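Local coordinates for retinol dehydratase (Spodoptera frugiperda, PDB 1FMJ), which binds retinol together with adenosine 3',5'-diphosphate and, as a sulfotransferase-family member, probably dehydrates retinol by way of a sulfated intermediate, at residues A[29-34]-A[109-114]; A[9-14]-A[38-43]; A[226-231]-A[333-338]; A[59-64]-A[172-177]; A[97-102]-A[291-296]. One frame throughout, in Å; residues are numbered along the deposited sequence.

Contact 1. Residues A[29-34]-A[109-114]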
# COMPACT_ATOMS: atom_id res chain seq x y z
N GLY A 29 -17.19 4.72 -9.88
CA GLY A 29 -18.49 5.23 -9.50
C GLY A 29 -19.35 4.32 -8.62
O GLY A 29 -19.95 4.78 -7.65
N ALA A 30 -19.41 3.05 -8.97
CA ALA A 30 -20.21 2.10 -8.21
C ALA A 30 -19.78 2.00 -6.75
O ALA A 30 -20.61 1.82 -5.85
CB ALA A 30 -20.15 0.73 -8.87
N PHE A 31 -18.48 2.12 -6.49
CA PHE A 31 -18.00 2.03 -5.11
C PHE A 31 -18.52 3.21 -4.31
O PHE A 31 -18.49 4.34 -4.77
CB PHE A 31 -16.48 1.99 -5.06
CG PHE A 31 -15.95 1.59 -3.73
CD1 PHE A 31 -16.23 0.33 -3.21
CD2 PHE A 31 -15.19 2.48 -2.96
CE1 PHE A 31 -15.76 -0.04 -1.94
CE2 PHE A 31 -14.72 2.12 -1.71
CZ PHE A 31 -15.01 0.86 -1.20
N PRO A 32 -18.99 2.95 -3.07
CA PRO A 32 -19.53 3.98 -2.18
C PRO A 32 -18.63 5.13 -1.73
O PRO A 32 -19.03 6.29 -1.80
CB PRO A 32 -20.05 3.17 -0.99
CG PRO A 32 -20.44 1.86 -1.62
CD PRO A 32 -19.24 1.61 -2.52
N THR A 33 -17.43 4.83 -1.27
CA THR A 33 -16.53 5.88 -0.79
C THR A 33 -16.04 6.78 -1.92
O THR A 33 -15.65 6.30 -2.98
CB THR A 33 -15.30 5.28 -0.08
OG1 THR A 33 -15.73 4.22 0.80
CG2 THR A 33 -14.60 6.34 0.74
N THR A 34 -16.06 8.09 -1.69
CA THR A 34 -15.62 9.06 -2.70
C THR A 34 -14.28 9.68 -2.34
O THR A 34 -13.79 9.50 -1.22
CB THR A 34 -16.65 10.21 -2.84
OG1 THR A 34 -16.87 10.80 -1.55
CG2 THR A 34 -17.97 9.69 -3.38
N PHE A 109 -8.36 2.48 7.32
CA PHE A 109 -9.71 2.92 7.63
C PHE A 109 -10.36 3.79 6.56
O PHE A 109 -11.55 3.65 6.30
CB PHE A 109 -9.71 3.70 8.93
CG PHE A 109 -9.14 5.08 8.79
CD1 PHE A 109 -9.98 6.18 8.63
CD2 PHE A 109 -7.77 5.28 8.77
CE1 PHE A 109 -9.45 7.45 8.45
CE2 PHE A 109 -7.23 6.55 8.59
CZ PHE A 109 -8.08 7.64 8.43
N MET A 110 -9.59 4.69 5.95
CA MET A 110 -10.15 5.64 4.98
C MET A 110 -11.02 5.10 3.85
O MET A 110 -11.86 5.83 3.31
CB MET A 110 -9.03 6.51 4.38
CG MET A 110 -8.32 5.93 3.17
SD MET A 110 -7.34 7.20 2.31
CE MET A 110 -6.20 6.17 1.33
N ILE A 111 -10.86 3.84 3.48
CA ILE A 111 -11.65 3.31 2.38
C ILE A 111 -13.10 3.07 2.80
O ILE A 111 -13.97 2.83 1.96
CB ILE A 111 -11.05 1.99 1.84
CG1 ILE A 111 -11.70 1.62 0.51
CG2 ILE A 111 -11.24 0.87 2.85
CD1 ILE A 111 -10.97 0.52 -0.24
N TYR A 112 -13.36 3.17 4.10
CA TYR A 112 -14.71 2.93 4.61
C TYR A 112 -15.39 4.18 5.15
O TYR A 112 -14.82 4.92 5.94
CB TYR A 112 -14.66 1.88 5.72
CG TYR A 112 -16.02 1.56 6.32
CD1 TYR A 112 -17.03 1.02 5.53
CD2 TYR A 112 -16.27 1.76 7.68
CE1 TYR A 112 -18.27 0.69 6.08
CE2 TYR A 112 -17.51 1.43 8.24
CZ TYR A 112 -18.50 0.90 7.43
OH TYR A 112 -19.73 0.58 7.95
N ASP A 113 -16.63 4.39 4.73
CA ASP A 113 -17.44 5.54 5.17
C ASP A 113 -18.67 5.01 5.92
O ASP A 113 -19.64 4.60 5.31
CB ASP A 113 -17.87 6.32 3.93
CG ASP A 113 -18.57 7.63 4.27
OD1 ASP A 113 -18.76 8.44 3.34
OD2 ASP A 113 -18.93 7.84 5.45
N PRO A 114 -18.63 5.03 7.27
CA PRO A 114 -19.75 4.55 8.10
C PRO A 114 -21.12 5.06 7.67
O PRO A 114 -22.12 4.33 7.74
CB PRO A 114 -19.37 5.02 9.50
CG PRO A 114 -17.88 4.99 9.47
CD PRO A 114 -17.56 5.59 8.12
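Phe31 and Ile111 meet at about a right angle, the ring's far corner laid against the first branch of the isoleucine: Phe31 CE2 and CZ both lie 3.8 Å from Ile111 CG1. Phe31 CG and Ile111 CG1 each stand anti to the backbone N (chi1 -167° in both), beside the carbonyl carbon. Next to this apolar pair stands the polar one. Thr33 OG1 donates a hydrogen bond to the backbone carbonyl Ile111 O at 2.5 Å, with a C=O...donor angle of 134° and the donor 45° out of the carbonyl plane. The methyl of the same threonine lies against that carbonyl and the one before it, Thr33 CG2 being 3.8 Å from both Ile111 O and Met110 O. The 3-10 segment 109-111 presents this run of carbonyls. Tyr120 adds a second grip, its OH bonded both to Thr33 OG1 and to Asp113 N, while Tyr46 of strand 43-46 touches Thr33, Met110 and Ile111. The chemistry thus implies a polar tie beside an apolar contact: the buried threonine hydroxyl, bonded to Ile111 O and to Tyr120 OH, joins the two loops, and Phe31 and Tyr112 of these same loops touch retinol.

Contact 2. Residues A[9-14]-A[38-43]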
# COMPACT_ATOMS: atom_id res chain seq x y z
N PHE A 9 -2.52 21.34 11.04
CA PHE A 9 -2.68 20.80 9.69
C PHE A 9 -2.72 21.94 8.67
O PHE A 9 -3.68 22.71 8.61
CB PHE A 9 -3.96 19.95 9.61
CG PHE A 9 -3.94 18.96 8.49
CD1 PHE A 9 -2.91 18.04 8.38
CD2 PHE A 9 -4.95 18.95 7.53
CE1 PHE A 9 -2.87 17.12 7.32
CE2 PHE A 9 -4.93 18.04 6.47
CZ PHE A 9 -3.89 17.13 6.37
N PRO A 10 -1.67 22.05 7.84
CA PRO A 10 -1.55 23.09 6.82
C PRO A 10 -2.16 22.80 5.46
O PRO A 10 -1.92 23.54 4.51
CB PRO A 10 -0.04 23.27 6.72
CG PRO A 10 0.43 21.86 6.82
CD PRO A 10 -0.42 21.29 7.95
N TYR A 11 -2.95 21.74 5.36
CA TYR A 11 -3.52 21.38 4.07
C TYR A 11 -5.02 21.56 3.92
O TYR A 11 -5.80 21.31 4.83
CB TYR A 11 -3.18 19.92 3.75
CG TYR A 11 -1.70 19.64 3.74
CD1 TYR A 11 -1.16 18.65 4.56
CD2 TYR A 11 -0.85 20.34 2.90
CE1 TYR A 11 0.20 18.37 4.54
CE2 TYR A 11 0.52 20.06 2.87
CZ TYR A 11 1.03 19.07 3.69
OH TYR A 11 2.37 18.77 3.64
N GLU A 12 -5.42 22.02 2.73
CA GLU A 12 -6.82 22.19 2.42
C GLU A 12 -7.10 21.12 1.37
O GLU A 12 -6.18 20.64 0.72
CB GLU A 12 -7.09 23.57 1.81
CG GLU A 12 -6.70 24.74 2.69
CD GLU A 12 -7.21 26.05 2.13
OE1 GLU A 12 -7.18 26.21 0.89
OE2 GLU A 12 -7.62 26.93 2.92
N PHE A 13 -8.37 20.75 1.22
CA PHE A 13 -8.73 19.74 0.25
C PHE A 13 -9.77 20.33 -0.69
O PHE A 13 -10.43 21.33 -0.36
CB PHE A 13 -9.29 18.50 0.95
CG PHE A 13 -10.64 18.72 1.58
CD1 PHE A 13 -11.81 18.54 0.84
CD2 PHE A 13 -10.74 19.11 2.91
CE1 PHE A 13 -13.07 18.74 1.42
CE2 PHE A 13 -11.99 19.32 3.50
CZ PHE A 13 -13.15 19.13 2.76
N ARG A 14 -9.92 19.73 -1.85
CA ARG A 14 -10.91 20.22 -2.80
C ARG A 14 -11.58 19.04 -3.45
O ARG A 14 -10.99 17.96 -3.57
CB ARG A 14 -10.27 21.08 -3.89
CG ARG A 14 -9.47 20.30 -4.92
CD ARG A 14 -8.96 21.22 -6.01
NE ARG A 14 -8.15 20.53 -7.02
CZ ARG A 14 -8.62 19.61 -7.86
NH1 ARG A 14 -9.89 19.25 -7.82
NH2 ARG A 14 -7.80 19.04 -8.75
N LEU A 38 -6.00 16.31 -1.78
CA LEU A 38 -5.46 16.81 -0.51
C LEU A 38 -4.09 17.44 -0.63
O LEU A 38 -3.16 16.83 -1.16
CB LEU A 38 -5.41 15.68 0.52
CG LEU A 38 -4.94 16.08 1.92
CD1 LEU A 38 -5.79 17.25 2.41
CD2 LEU A 38 -5.04 14.90 2.88
N GLY A 39 -3.95 18.66 -0.12
CA GLY A 39 -2.67 19.35 -0.18
C GLY A 39 -2.34 19.97 -1.53
O GLY A 39 -3.04 19.73 -2.51
N PRO A 40 -1.27 20.77 -1.60
CA PRO A 40 -0.86 21.42 -2.85
C PRO A 40 -0.56 20.43 -3.98
O PRO A 40 -0.59 20.79 -5.15
CB PRO A 40 0.36 22.23 -2.44
CG PRO A 40 0.93 21.42 -1.30
CD PRO A 40 -0.31 21.05 -0.53
N LYS A 41 -0.25 19.19 -3.62
CA LYS A 41 0.04 18.17 -4.62
C LYS A 41 -1.23 17.41 -5.03
O LYS A 41 -1.22 16.62 -5.97
CB LYS A 41 1.08 17.19 -4.07
CG LYS A 41 2.42 17.85 -3.78
CD LYS A 41 3.40 16.88 -3.12
CE LYS A 41 4.70 17.59 -2.77
NZ LYS A 41 5.74 16.66 -2.22
N GLY A 42 -2.33 17.66 -4.33
CA GLY A 42 -3.59 17.01 -4.66
C GLY A 42 -3.58 15.49 -4.56
O GLY A 42 -4.00 14.80 -5.48
N TYR A 43 -3.09 14.97 -3.44
CA TYR A 43 -3.06 13.53 -3.23
C TYR A 43 -4.49 13.02 -3.13
O TYR A 43 -5.30 13.54 -2.36
CB TYR A 43 -2.29 13.17 -1.95
CG TYR A 43 -0.78 13.23 -2.08
CD1 TYR A 43 -0.04 14.17 -1.37
CD2 TYR A 43 -0.09 12.32 -2.89
CE1 TYR A 43 1.36 14.20 -1.45
CE2 TYR A 43 1.31 12.35 -2.98
CZ TYR A 43 2.03 13.30 -2.26
OH TYR A 43 3.39 13.34 -2.34
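Tyr11 carries CG anti to its carbonyl carbon (chi1 -57°) and Leu38 carries CG anti to its backbone N (chi1 -177°), and these settings help bring the tyrosine ring to Pro40 and the leucine branch among the aromatic side chains of 9-14. Tyr11 CD2 approaches Pro40 CD to 3.5 Å, and the ring also lies against Gly39 CA. Leu38 CD1 works as a shared apolar point: it stands 4.0 Å from Tyr11 CB, the same from Phe13 CB, and at the edge of the Phe9 ring, near its plane. The backbone supplies one link, Gly39 N to Glu12 O at 3.1 Å with an N-H...O angle of 159°. Phe13 and Leu38 form an antiparallel non-hydrogen-bonded pair, which sets 13-14 as an outer strand of the three-stranded antiparallel sheet, beside 35-38. Leu38 starts a tight hairpin: a type I turn from Gly39 to Gly42, in which Gly42 and Tyr43 both face Leu38, a G1 beta bulge. An alanine at Tyr11 would probably open a gap beside Pro40 and Gly39 and leave Ser168 O without the tyrosine hydroxyl that bonds to it. Phe9 also makes an edge-to-face contact with Tyr57 of helix 53-57.

Contact 3. Residues A[226-231]-A[333-338]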
# COMPACT_ATOMS: atom_id res chain seq x y z
N PRO A 226 -0.90 11.68 -6.90
CA PRO A 226 0.09 11.47 -7.97
C PRO A 226 1.16 10.47 -7.57
O PRO A 226 1.80 10.62 -6.55
CB PRO A 226 0.67 12.87 -8.18
CG PRO A 226 -0.46 13.78 -7.79
CD PRO A 226 -0.96 13.11 -6.54
N TYR A 227 1.34 9.45 -8.40
CA TYR A 227 2.33 8.42 -8.12
C TYR A 227 3.75 8.96 -7.90
O TYR A 227 4.40 8.65 -6.90
CB TYR A 227 2.36 7.40 -9.25
CG TYR A 227 3.52 6.43 -9.11
CD1 TYR A 227 3.45 5.36 -8.22
CD2 TYR A 227 4.71 6.64 -9.80
CE1 TYR A 227 4.54 4.52 -8.03
CE2 TYR A 227 5.81 5.80 -9.62
CZ TYR A 227 5.72 4.75 -8.73
OH TYR A 227 6.81 3.93 -8.51
N PHE A 228 4.26 9.75 -8.83
CA PHE A 228 5.61 10.25 -8.67
C PHE A 228 5.85 11.20 -7.50
O PHE A 228 6.95 11.24 -6.96
CB PHE A 228 6.10 10.87 -9.97
CG PHE A 228 6.52 9.86 -10.99
CD1 PHE A 228 5.70 9.55 -12.06
CD2 PHE A 228 7.73 9.19 -10.84
CE1 PHE A 228 6.08 8.59 -12.99
CE2 PHE A 228 8.12 8.22 -11.76
CZ PHE A 228 7.29 7.93 -12.83
N GLU A 229 4.84 11.97 -7.11
CA GLU A 229 5.02 12.86 -5.97
C GLU A 229 5.18 12.00 -4.72
O GLU A 229 5.93 12.35 -3.80
CB GLU A 229 3.81 13.79 -5.81
CG GLU A 229 3.65 14.79 -6.96
CD GLU A 229 4.97 15.45 -7.34
OE1 GLU A 229 5.69 15.89 -6.41
OE2 GLU A 229 5.27 15.53 -8.55
N HIS A 230 4.48 10.87 -4.69
CA HIS A 230 4.55 9.95 -3.55
C HIS A 230 5.97 9.39 -3.45
O HIS A 230 6.60 9.43 -2.39
CB HIS A 230 3.52 8.82 -3.75
CG HIS A 230 3.26 7.99 -2.53
ND1 HIS A 230 4.24 7.28 -1.88
CD2 HIS A 230 2.10 7.73 -1.87
CE1 HIS A 230 3.71 6.60 -0.88
NE2 HIS A 230 2.41 6.85 -0.86
N VAL A 231 6.48 8.88 -4.57
CA VAL A 231 7.83 8.32 -4.60
C VAL A 231 8.91 9.37 -4.34
O VAL A 231 9.84 9.14 -3.57
CB VAL A 231 8.14 7.69 -5.97
CG1 VAL A 231 9.58 7.17 -5.99
CG2 VAL A 231 7.15 6.56 -6.25
N LYS A 333 6.44 8.67 -22.02
CA LYS A 333 6.43 10.12 -21.95
C LYS A 333 6.20 10.54 -20.50
O LYS A 333 6.92 11.39 -19.96
CB LYS A 333 5.31 10.67 -22.84
CG LYS A 333 5.21 12.18 -22.94
CD LYS A 333 4.07 12.54 -23.89
CE LYS A 333 3.88 14.04 -24.05
NZ LYS A 333 2.86 14.33 -25.11
N TRP A 334 5.21 9.92 -19.87
CA TRP A 334 4.87 10.22 -18.49
C TRP A 334 6.05 9.98 -17.57
O TRP A 334 6.37 10.80 -16.71
CB TRP A 334 3.67 9.38 -18.04
CG TRP A 334 3.26 9.58 -16.61
CD1 TRP A 334 2.90 10.76 -16.02
CD2 TRP A 334 3.13 8.56 -15.61
NE1 TRP A 334 2.54 10.54 -14.71
CE2 TRP A 334 2.67 9.20 -14.43
CE3 TRP A 334 3.35 7.18 -15.58
CZ2 TRP A 334 2.42 8.50 -13.24
CZ3 TRP A 334 3.11 6.48 -14.40
CH2 TRP A 334 2.65 7.14 -13.25
N ILE A 335 6.72 8.85 -17.76
CA ILE A 335 7.87 8.56 -16.91
C ILE A 335 9.05 9.51 -17.20
O ILE A 335 9.71 9.98 -16.27
CB ILE A 335 8.33 7.10 -17.06
CG1 ILE A 335 7.21 6.17 -16.59
CG2 ILE A 335 9.59 6.86 -16.25
CD1 ILE A 335 7.55 4.69 -16.72
N LYS A 336 9.30 9.79 -18.47
CA LYS A 336 10.40 10.68 -18.83
C LYS A 336 10.18 12.08 -18.28
O LYS A 336 11.11 12.71 -17.76
CB LYS A 336 10.57 10.75 -20.35
CG LYS A 336 11.08 9.46 -20.97
CD LYS A 336 11.22 9.59 -22.48
CE LYS A 336 11.68 8.29 -23.11
NZ LYS A 336 11.72 8.41 -24.60
N ASP A 337 8.95 12.56 -18.38
CA ASP A 337 8.63 13.88 -17.87
C ASP A 337 8.85 13.97 -16.36
O ASP A 337 9.45 14.92 -15.87
CB ASP A 337 7.19 14.25 -18.20
CG ASP A 337 6.96 14.47 -19.68
OD1 ASP A 337 7.96 14.74 -20.39
OD2 ASP A 337 5.80 14.39 -20.13
N ASN A 338 8.38 12.97 -15.63
CA ASN A 338 8.54 12.97 -14.17
C ASN A 338 9.96 12.70 -13.67
O ASN A 338 10.28 12.98 -12.52
CB ASN A 338 7.56 11.98 -13.52
CG ASN A 338 6.13 12.49 -13.52
OD1 ASN A 338 5.34 12.19 -14.42
ND2 ASN A 338 5.80 13.28 -12.52
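Phe228 drives its edge into the face of Trp334, an edge-to-face (T-shaped) pair with ring centroids 4.8 Å apart and planes at 68°. The pair belongs to a helix-helix packing in which the axes of segments 227-231 and 333-338 cross at -39°, 11.4 Å apart at closest approach. The wide axis separation is bridged by these large side chains. The tight part is the slot round Phe228: Asn338 CB sits over one face, 3.5 Å from the ring centroid, in a CH-pi contact, and Tyr227 CD2 covers the opposite face. Phe228 CG lies anti to the carbonyl carbon (chi1 -78°), which starts the ring off toward the second helix. Packing relaxes toward Ile335, whose CG1 is 4.2 Å from Phe228 CZ at the ring's edge. Farther round the second helix, Lys333, Lys336 and Asp337 belong to its solvent side. Pro187, at the start of helix 187-200, touches Tyr227, Phe228 and Trp334. An alanine at Phe228 would probably open a gap between the helices and leave the indole face without its aromatic partner. Trp334 touches Tyr227 differently, at the edge of the indole: Trp334 CH2 is 4.0 Å from Tyr227 CB.

Contact 4. Residues A[59-64]-A[172-177]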
# COMPACT_ATOMS: atom_id res chain seq x y z
N MET A 59 0.48 12.57 15.01
CA MET A 59 0.60 11.34 15.77
C MET A 59 1.88 11.20 16.59
O MET A 59 2.99 11.36 16.09
CB MET A 59 0.42 10.11 14.87
CG MET A 59 1.39 10.00 13.70
SD MET A 59 1.13 8.47 12.71
CE MET A 59 2.63 8.45 11.72
N PRO A 60 1.73 10.93 17.90
CA PRO A 60 2.93 10.78 18.72
C PRO A 60 3.71 9.56 18.25
O PRO A 60 3.12 8.49 18.00
CB PRO A 60 2.36 10.59 20.12
CG PRO A 60 1.10 11.40 20.07
CD PRO A 60 0.52 11.00 18.73
N LEU A 61 5.02 9.71 18.10
CA LEU A 61 5.86 8.61 17.65
C LEU A 61 6.84 8.15 18.72
O LEU A 61 7.19 8.90 19.64
CB LEU A 61 6.62 9.03 16.38
CG LEU A 61 5.69 9.40 15.21
CD1 LEU A 61 6.52 9.80 14.02
CD2 LEU A 61 4.79 8.21 14.86
N ARG A 62 7.28 6.90 18.58
CA ARG A 62 8.19 6.27 19.52
C ARG A 62 9.44 5.76 18.82
O ARG A 62 9.38 5.33 17.67
CB ARG A 62 7.48 5.11 20.20
CG ARG A 62 6.08 5.48 20.68
CD ARG A 62 5.34 4.28 21.24
NE ARG A 62 4.02 4.65 21.74
CZ ARG A 62 3.07 3.77 22.08
NH1 ARG A 62 3.30 2.48 21.98
NH2 ARG A 62 1.90 4.20 22.51
N PRO A 63 10.60 5.80 19.50
CA PRO A 63 11.88 5.35 18.95
C PRO A 63 11.91 3.89 18.49
O PRO A 63 12.75 3.53 17.67
CB PRO A 63 12.87 5.63 20.07
CG PRO A 63 12.03 5.52 21.31
CD PRO A 63 10.77 6.24 20.90
N THR A 64 11.01 3.06 19.02
CA THR A 64 10.99 1.65 18.61
C THR A 64 10.00 1.38 17.48
O THR A 64 9.84 0.25 17.05
CB THR A 64 10.65 0.70 19.78
OG1 THR A 64 9.39 1.07 20.35
CG2 THR A 64 11.73 0.74 20.84
N PRO A 172 6.17 15.75 10.17
CA PRO A 172 7.44 16.14 9.56
C PRO A 172 8.51 15.78 10.58
O PRO A 172 8.26 15.84 11.79
CB PRO A 172 7.29 17.65 9.37
CG PRO A 172 6.32 18.04 10.44
CD PRO A 172 5.32 16.92 10.41
N ASN A 173 9.67 15.38 10.11
CA ASN A 173 10.74 14.99 11.01
C ASN A 173 10.39 13.68 11.73
O ASN A 173 11.03 13.32 12.73
CB ASN A 173 11.00 16.09 12.05
CG ASN A 173 11.25 17.43 11.42
OD1 ASN A 173 12.17 17.59 10.61
ND2 ASN A 173 10.44 18.42 11.78
N MET A 174 9.39 12.96 11.23
CA MET A 174 9.01 11.69 11.85
C MET A 174 10.23 10.76 11.85
O MET A 174 10.40 9.94 12.74
CB MET A 174 7.84 11.04 11.10
CG MET A 174 8.14 10.56 9.68
SD MET A 174 6.71 9.73 8.90
CE MET A 174 6.66 8.21 9.87
N LEU A 175 11.08 10.91 10.84
CA LEU A 175 12.27 10.08 10.71
C LEU A 175 13.32 10.36 11.79
O LEU A 175 14.29 9.61 11.91
CB LEU A 175 12.87 10.25 9.31
CG LEU A 175 11.99 9.82 8.13
CD1 LEU A 175 12.73 10.06 6.82
CD2 LEU A 175 11.62 8.34 8.28
N ASP A 176 13.14 11.41 12.58
CA ASP A 176 14.09 11.69 13.65
C ASP A 176 13.82 10.68 14.75
O ASP A 176 14.68 10.41 15.58
CB ASP A 176 13.90 13.09 14.25
CG ASP A 176 14.30 14.20 13.30
OD1 ASP A 176 15.28 14.03 12.55
OD2 ASP A 176 13.64 15.26 13.32
N THR A 177 12.62 10.12 14.74
CA THR A 177 12.26 9.16 15.78
C THR A 177 12.12 7.71 15.34
O THR A 177 12.60 6.80 16.01
CB THR A 177 10.93 9.58 16.43
OG1 THR A 177 11.00 10.95 16.84
CG2 THR A 177 10.63 8.70 17.65
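Leu61 presses its CD1 against Met174 CB at 3.4 Å, tighter than usual van der Waals contact, the two side chains crossing at a slant. Met174 CG lies between the backbone N and the carbonyl carbon (chi1 67°) and leads the chain on from CB. Farther along, Met59 CE and Met174 CE come within 4.4 Å. The other half of the contact is Thr177, whose CG2 lies 3.4 Å from Arg62 C and equally near Pro63 N, so the methyl packs on the Arg62-Pro63 peptide. A CA-H...O contact adds to it: Pro63 CA to Thr177 O, 3.4 Å, 168° at the hydrogen. In the second shell Arg62 is positioned by bonds from its N to Asp65 OD2 and from NH2 to Val153 O. Phe67 of strand 66-70 touches Met59, Leu61 and Met174, and Met180 of strand 179-184 touches Met174. The two loops thus lead into adjacent parallel strands, 66-70 and 179-184, and pack together just before these two strands begin.

Contact 5. Residues A[97-102]-A[291-296]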
# COMPACT_ATOMS: atom_id res chain seq x y z
N THR A 97 0.92 -15.73 12.95
CA THR A 97 -0.27 -14.95 13.24
C THR A 97 -0.53 -14.07 12.02
O THR A 97 0.39 -13.75 11.26
CB THR A 97 -0.08 -14.05 14.49
OG1 THR A 97 -0.02 -14.87 15.66
CG2 THR A 97 -1.24 -13.09 14.63
N TYR A 98 -1.79 -13.69 11.82
CA TYR A 98 -2.16 -12.85 10.68
C TYR A 98 -1.37 -11.54 10.63
O TYR A 98 -1.27 -10.81 11.61
CB TYR A 98 -3.66 -12.55 10.72
CG TYR A 98 -4.53 -13.77 10.47
CD1 TYR A 98 -5.43 -14.23 11.44
CD2 TYR A 98 -4.44 -14.48 9.27
CE1 TYR A 98 -6.22 -15.37 11.22
CE2 TYR A 98 -5.22 -15.63 9.04
CZ TYR A 98 -6.11 -16.06 10.02
OH TYR A 98 -6.86 -17.20 9.80
N MET A 99 -0.81 -11.26 9.45
CA MET A 99 -0.03 -10.05 9.23
C MET A 99 -0.86 -8.85 9.67
O MET A 99 -0.34 -7.90 10.26
CB MET A 99 0.31 -9.93 7.74
CG MET A 99 1.10 -8.70 7.34
SD MET A 99 2.79 -8.73 7.94
CE MET A 99 3.56 -9.77 6.71
N SER A 100 -2.16 -8.90 9.41
CA SER A 100 -3.05 -7.81 9.78
C SER A 100 -3.11 -7.60 11.29
O SER A 100 -3.62 -6.59 11.75
CB SER A 100 -4.45 -8.07 9.22
OG SER A 100 -4.98 -9.29 9.71
N LEU A 101 -2.60 -8.56 12.06
CA LEU A 101 -2.58 -8.44 13.51
C LEU A 101 -1.18 -8.02 13.98
O LEU A 101 -1.02 -7.52 15.09
CB LEU A 101 -2.97 -9.77 14.18
CG LEU A 101 -4.45 -10.06 14.49
CD1 LEU A 101 -5.33 -9.67 13.32
CD2 LEU A 101 -4.63 -11.54 14.81
N ARG A 102 -0.18 -8.23 13.14
CA ARG A 102 1.18 -7.87 13.51
C ARG A 102 1.51 -6.42 13.14
O ARG A 102 2.44 -5.82 13.70
CB ARG A 102 2.17 -8.85 12.86
CG ARG A 102 2.18 -10.23 13.54
CD ARG A 102 3.14 -11.20 12.84
NE ARG A 102 2.56 -11.71 11.60
CZ ARG A 102 3.27 -12.05 10.52
NH1 ARG A 102 4.59 -11.94 10.52
NH2 ARG A 102 2.64 -12.52 9.45
N GLY A 291 -1.37 -18.60 4.43
CA GLY A 291 -2.57 -17.97 4.95
C GLY A 291 -2.35 -16.82 5.91
O GLY A 291 -3.24 -16.00 6.11
N ALA A 292 -1.17 -16.74 6.51
CA ALA A 292 -0.90 -15.65 7.45
C ALA A 292 -0.72 -14.32 6.72
O ALA A 292 -0.84 -13.25 7.33
CB ALA A 292 0.34 -15.96 8.28
N VAL A 293 -0.46 -14.38 5.42
CA VAL A 293 -0.23 -13.17 4.65
C VAL A 293 -1.02 -13.03 3.35
O VAL A 293 -1.08 -11.95 2.77
CB VAL A 293 1.27 -13.02 4.28
CG1 VAL A 293 2.12 -13.07 5.54
CG2 VAL A 293 1.69 -14.13 3.31
N ASN A 294 -1.64 -14.11 2.88
CA ASN A 294 -2.36 -14.03 1.62
C ASN A 294 -3.78 -13.49 1.68
O ASN A 294 -4.46 -13.43 0.66
CB ASN A 294 -2.36 -15.39 0.90
CG ASN A 294 -3.10 -16.46 1.68
OD1 ASN A 294 -3.97 -16.17 2.49
ND2 ASN A 294 -2.78 -17.72 1.40
N MET A 295 -4.22 -13.10 2.87
CA MET A 295 -5.55 -12.54 3.08
C MET A 295 -6.70 -13.43 2.62
O MET A 295 -7.82 -12.96 2.43
CB MET A 295 -5.65 -11.19 2.36
CG MET A 295 -4.66 -10.13 2.84
SD MET A 295 -5.06 -9.45 4.48
CE MET A 295 -5.77 -7.90 4.03
N GLU A 296 -6.42 -14.72 2.44
CA GLU A 296 -7.46 -15.65 2.01
C GLU A 296 -8.47 -15.91 3.12
O GLU A 296 -9.52 -16.50 2.88
CB GLU A 296 -6.84 -16.97 1.54
CG GLU A 296 -6.24 -16.90 0.14
CD GLU A 296 -7.28 -16.62 -0.92
OE1 GLU A 296 -6.94 -15.96 -1.93
OE2 GLU A 296 -8.44 -17.07 -0.76
O HOH W 1 -3.16 -10.81 7.11
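The backbones join through one nearly linear hydrogen bond, Met99 N to Ala292 O at 2.9 Å, with an N-H...O angle of 170° and the donor nearly along the C=O axis. Tyr98 is the N-cap residue, so this carbonyl takes an amide from the first turn of helix 99-102. A water accepts from Ser100 N at 3.2 Å and gives a weak bond back to Ala292 O. Ala292 CB rests 3.7 Å from Thr97 O, and the Tyr98 ring turns its edge to Gly291 O, which stands 3.6 Å from Tyr98 CE2 near the ring plane. Met99 bends at chi2 and chi3 (70° and 81°), and its CE reaches Val293 CG1 at 3.8 Å. Met99 SD sits above the Arg102 guanidinium, offset toward its rim, while Val293 CG1 meets the edge of that group. The bonds of Arg102 NE and NH2 to Thr97 O are weak; its strongest partner is Glu81, a salt bridge through NH1, and Trp84 adds a cation-pi contact. Beyond Val293, Asn294 OD1 accepts from Glu296 N in an Asx turn, and Met295 touches retinol. Helix 76-87 borders the contact, Gln80 and Glu81 touching Met99 of helix 99-102 and Glu81 also Val293.

The five contacts are spread through the fold. Contacts 1 and 2 adjoin in sequence near the three-stranded antiparallel sheet, centres about 19 Å apart, and their segments alternate along the chain. Contact 2 closes before contacts 3, 4 and 5 open; contact 5 alternates with 1, 3 and 4. Contact 2 touches contact 3, where Tyr43 OH meets Glu229 O, so the sheet is set against helix 227-235. Contact 4 joins loops entering adjacent strands of the parallel sheet. Contact 5 lies across the chain's centre from contacts 2 and 3, their centres about 33 and 32 Å away. Contacts 1 and 5, centres about 23 Å apart, each supply retinol-pocket residues; contacts 2, 3 and 4 are structural packing.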